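Local coordinates for probable phenazine-specific methyltransferase (PDB 2IP2), which methylates phenazine-1-carboxylate with S-adenosyl-L-methionine to give 5-methylphenazine-1-carboxylate, a step in the biosynthesis of the virulence pigment pyocyanin, at the interface of chains A and B. Sequence-based numbering; all coordinates share one arbitrary frame. Chains: chain A/B, Probable phenazine-specific methyltransferase.

Contact 1: the interface of chains A and B. Residues chain A 31, 51-53; chain B 114, 117-118.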
loop_
_atom_site.group_PDB
_atom_site.type_symbol
_atom_site.label_atom_id
_atom_site.label_comp_id
_atom_site.label_asym_id
_atom_site.label_seq_id
_atom_site.Cartn_x
_atom_site.Cartn_y
_atom_site.Cartn_z
ATOM N N LEU A 31 16.081 8.035 3.484
ATOM C CA LEU A 31 17.268 7.896 4.351
ATOM C C LEU A 31 18.549 7.423 3.627
ATOM O O LEU A 31 19.646 7.462 4.235
ATOM C CB LEU A 31 16.967 6.950 5.499
ATOM C CG LEU A 31 15.922 7.484 6.493
ATOM C CD1 LEU A 31 15.863 6.474 7.601
ATOM C CD2 LEU A 31 16.201 8.939 7.011
ATOM N N VAL A 51 22.240 8.075 9.984
ATOM C CA VAL A 51 21.012 8.799 9.574
ATOM C C VAL A 51 20.373 9.632 10.693
ATOM O O VAL A 51 19.466 10.438 10.422
ATOM C CB VAL A 51 19.963 7.807 8.977
ATOM C CG1 VAL A 51 20.525 7.067 7.776
ATOM C CG2 VAL A 51 19.489 6.817 10.030
ATOM N N GLY A 52 20.863 9.470 11.926
ATOM C CA GLY A 52 20.324 10.183 13.115
ATOM C C GLY A 52 19.086 9.478 13.687
ATOM O O GLY A 52 18.087 10.102 14.002
ATOM N N SER A 53 19.188 8.171 13.828
ATOM C CA SER A 53 18.140 7.358 14.386
ATOM C C SER A 53 18.749 6.562 15.522
ATOM O O SER A 53 19.775 6.927 16.054
ATOM C CB SER A 53 17.573 6.429 13.295
ATOM O OG SER A 53 16.450 5.715 13.773
ATOM N N CYS B 114 9.067 9.037 8.218
ATOM C CA CYS B 114 10.495 9.343 8.217
ATOM C C CYS B 114 10.912 10.074 9.514
ATOM O O CYS B 114 11.812 9.611 10.231
ATOM C CB CYS B 114 10.895 10.205 7.007
ATOM S SG CYS B 114 12.744 10.014 6.778
ATOM N N LEU B 117 10.614 7.729 12.610
ATOM C CA LEU B 117 11.620 6.665 12.718
ATOM C C LEU B 117 12.976 7.271 13.085
ATOM O O LEU B 117 13.738 6.668 13.846
ATOM C CB LEU B 117 11.680 5.821 11.460
ATOM C CG LEU B 117 10.521 4.822 11.397
ATOM C CD1 LEU B 117 10.163 4.385 9.971
ATOM C CD2 LEU B 117 10.776 3.581 12.334
ATOM N N LEU B 118 13.250 8.473 12.575
ATOM C CA LEU B 118 14.453 9.229 13.021
ATOM C C LEU B 118 14.406 9.686 14.489
ATOM O O LEU B 118 15.351 9.415 15.268
ATOM C CB LEU B 118 14.640 10.460 12.112
ATOM C CG LEU B 118 15.174 10.209 10.702
ATOM C CD1 LEU B 118 15.495 11.510 9.931
ATOM C CD2 LEU B 118 16.376 9.188 10.713
HETATM O O HOH W 1 17.409 10.322 16.920
#

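Contact 2: the interface of chains A and B. Residues chain A 25, 70, 84, 87-88, 95; chain B 8-9, 11-12, 15.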
loop_
_atom_site.group_PDB
_atom_site.type_symbol
_atom_site.label_atom_id
_atom_site.label_comp_id
_atom_site.label_asym_id
_atom_site.label_seq_id
_atom_site.Cartn_x
_atom_site.Cartn_y
_atom_site.Cartn_z
ATOM N N VAL A 25 9.183 1.695 2.419
ATOM C CA VAL A 25 10.172 1.790 1.311
ATOM C C VAL A 25 10.511 3.257 1.063
ATOM O O VAL A 25 11.681 3.611 0.803
ATOM C CB VAL A 25 9.568 1.059 0.014
ATOM C CG1 VAL A 25 10.407 1.395 -1.249
ATOM C CG2 VAL A 25 9.527 -0.407 0.284
ATOM N N ILE A 70 13.248 -6.944 0.382
ATOM C CA ILE A 70 13.767 -5.684 -0.120
ATOM C C ILE A 70 15.237 -5.542 0.179
ATOM O O ILE A 70 16.022 -5.311 -0.749
ATOM C CB ILE A 70 12.895 -4.499 0.320
ATOM C CG1 ILE A 70 11.593 -4.595 -0.515
ATOM C CG2 ILE A 70 13.633 -3.153 0.076
ATOM C CD1 ILE A 70 10.453 -3.753 -0.096
ATOM N N THR A 84 15.893 -5.941 -5.766
ATOM C CA THR A 84 14.848 -4.953 -5.481
ATOM C C THR A 84 15.468 -3.663 -4.863
ATOM O O THR A 84 15.196 -2.558 -5.349
ATOM C CB THR A 84 13.704 -5.516 -4.563
ATOM O OG1 THR A 84 13.060 -6.622 -5.214
ATOM C CG2 THR A 84 12.631 -4.457 -4.365
ATOM N N LEU A 87 17.444 -1.093 -6.883
ATOM C CA LEU A 87 16.618 -0.114 -7.595
ATOM C C LEU A 87 16.320 1.141 -6.794
ATOM O O LEU A 87 15.812 2.138 -7.337
ATOM C CB LEU A 87 15.314 -0.767 -8.041
ATOM C CG LEU A 87 15.420 -1.792 -9.176
ATOM C CD1 LEU A 87 14.127 -2.513 -9.211
ATOM C CD2 LEU A 87 15.604 -1.028 -10.473
ATOM N N LEU A 88 16.617 1.109 -5.499
ATOM C CA LEU A 88 16.451 2.298 -4.689
ATOM C C LEU A 88 17.686 3.164 -4.596
ATOM O O LEU A 88 17.632 4.285 -4.038
ATOM C CB LEU A 88 15.979 1.927 -3.260
ATOM C CG LEU A 88 14.746 1.043 -3.129
ATOM C CD1 LEU A 88 14.619 0.653 -1.682
ATOM C CD2 LEU A 88 13.472 1.744 -3.665
ATOM N N PHE A 95 14.875 3.408 -9.535
ATOM C CA PHE A 95 13.521 3.896 -9.179
ATOM C C PHE A 95 13.537 4.939 -8.058
ATOM O O PHE A 95 12.471 5.422 -7.608
ATOM C CB PHE A 95 12.668 2.709 -8.788
ATOM C CG PHE A 95 12.244 1.863 -9.955
ATOM C CD1 PHE A 95 12.936 1.904 -11.152
ATOM C CD2 PHE A 95 11.127 1.036 -9.866
ATOM C CE1 PHE A 95 12.543 1.114 -12.239
ATOM C CE2 PHE A 95 10.709 0.245 -10.972
ATOM C CZ PHE A 95 11.424 0.283 -12.146
ATOM N N ALA B 8 12.134 -7.971 -10.266
ATOM C CA ALA B 8 12.494 -7.038 -9.184
ATOM C C ALA B 8 11.842 -5.648 -9.339
ATOM O O ALA B 8 11.379 -5.087 -8.356
ATOM C CB ALA B 8 14.007 -6.915 -9.045
ATOM N N ALA B 9 11.825 -5.105 -10.560
ATOM C CA ALA B 9 11.126 -3.865 -10.826
ATOM C C ALA B 9 9.631 -4.101 -10.635
ATOM O O ALA B 9 8.950 -3.261 -10.053
ATOM C CB ALA B 9 11.414 -3.366 -12.238
ATOM N N ASN B 11 8.121 -6.325 -8.703
ATOM C CA ASN B 11 7.753 -6.452 -7.296
ATOM C C ASN B 11 7.862 -5.128 -6.564
ATOM O O ASN B 11 7.004 -4.810 -5.769
ATOM C CB ASN B 11 8.490 -7.552 -6.552
ATOM C CG ASN B 11 7.980 -7.682 -5.136
ATOM O OD1 ASN B 11 6.807 -8.034 -4.905
ATOM N ND2 ASN B 11 8.822 -7.335 -4.192
ATOM N N LEU B 12 8.888 -4.348 -6.881
ATOM C CA LEU B 12 9.080 -3.073 -6.263
ATOM C C LEU B 12 7.925 -2.131 -6.566
ATOM O O LEU B 12 7.495 -1.358 -5.712
ATOM C CB LEU B 12 10.394 -2.425 -6.693
ATOM C CG LEU B 12 10.620 -1.050 -6.059
ATOM C CD1 LEU B 12 10.613 -1.171 -4.477
ATOM C CD2 LEU B 12 11.866 -0.433 -6.571
ATOM N N VAL B 15 4.932 -2.825 -4.489
ATOM C CA VAL B 15 5.043 -2.391 -3.081
ATOM C C VAL B 15 4.853 -0.872 -3.022
ATOM O O VAL B 15 4.144 -0.382 -2.165
ATOM C CB VAL B 15 6.427 -2.795 -2.456
ATOM C CG1 VAL B 15 6.566 -2.184 -1.046
ATOM C CG2 VAL B 15 6.482 -4.268 -2.330
#

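Contact 1: the interface of chains A and B
Helix 113-119 of chain B docks its last turn onto the N-terminal dimerisation domain of chain A, part of the intertwined homodimer of this class I-like, SAM-dependent methyltransferase. B:Leu118 carries most of the contact. Its CG stands anti to its own carbonyl carbon (chi1 -74°), which sends the isobutyl group between A:Leu31, just beyond helix 6-30, and the turn that ends helix 44-51. Methyl CD2 does most of the touching: it sits 3.3 Å from A:Val51 O, a backbone carbonyl, and 3.7 Å from A:Leu31 CD2. A:Val51 CG2 and A:Ser53 CB approach the same methyl from one side, both at longer range. The two leucine side chains slide past each other in opposite directions, whereas the valine crosses B:Leu118 at about a right angle. A:Leu31 CD2 also rests against B:Cys114 SG at 3.6 Å, one helical turn back; sulfur and leucine methyl meet it from directions about a right angle apart.

The polar half of the contact lies where helix 113-119 runs out, around late carbonyls that could gain from outside donors. A:Ser53 keeps OG anti to its backbone N, and that hydroxyl donates a hydrogen bond to B:Leu117 O at 2.9 Å. The donor meets the C=O at 137° and is tilted 35° from the carbonyl plane, a bent approach rather than an in-line one. Next to it, A:Gly52 turns with left-handed backbone torsions and brings its O to 3.1 Å from B:Leu118 O. Both are acceptors, so their meeting should be repulsive. Water 1 bridges the pair, 3.0 Å from A:Gly52 O and 2.8 Å from B:Leu118 O; giving a hydrogen to each would ease the repulsion.

Contact 2: the interface of chains A and B
B:Leu12, on the long first helix (6-31) of the O-methyltransferase dimerisation domain, plugs into an apolar pocket of chain A lined by A:Val25, A:Thr84, A:Leu87, A:Leu88 and A:Phe95. With CG anti to the backbone N (chi1 179°), the side chain extends towards chain A and its two methyls go separate ways. CD2 goes to the phenylalanine side, 3.7 Å from A:Phe95 CD2 and 3.8 Å from A:Leu87 CB, with A:Leu88 CD2 behind it. CD1 turns towards A:Thr84 CG2 and A:Val25 CG1.

A:Phe95 and B:Leu12 slide past each other in opposite directions. B:Leu12 CD2 and B:Ala9 CB both lie on one side of the ring plane but out beyond its perimeter, the first by CD2 and the second by CE2 and CZ, with B:Ala9 CB 3.7 Å from A:Phe95 CZ. A:Leu87 CD1 lies against the helix backbone itself, 3.7 Å from B:Ala9 CA.

A:Thr84 presents its methyl rather than its hydroxyl to the leucine: CG2 is anti to the backbone N and packs 3.8 Å from B:Leu12 CB, while OG1 faces B:Ala8 without a hydrogen bond. One turn on from B:Leu12, B:Val15 and A:Val25 cross obliquely, with CG1 of the former 3.7 Å from CG2 of the latter; A:Ile70 CD1 borders them more loosely. No polar bond crosses this patch.

Contact 1 and contact 2 lie about 20 Å apart, measured between the centres of their C-alpha atoms, and share no residue. Chain A joins them: A:Val25 of contact 2 is on helix 6-30, and A:Leu31 of contact 1 comes directly after that helix. Chain B brings two distant stretches, its first helix and helix 113-119, so one dimerisation domain is gripped at two places by its partner. Two-fold symmetry repeats both contacts with the chains exchanged. Both patches belong to the interface of the homodimer found in solution, and their separation may help fix the relative orientation of the two chains.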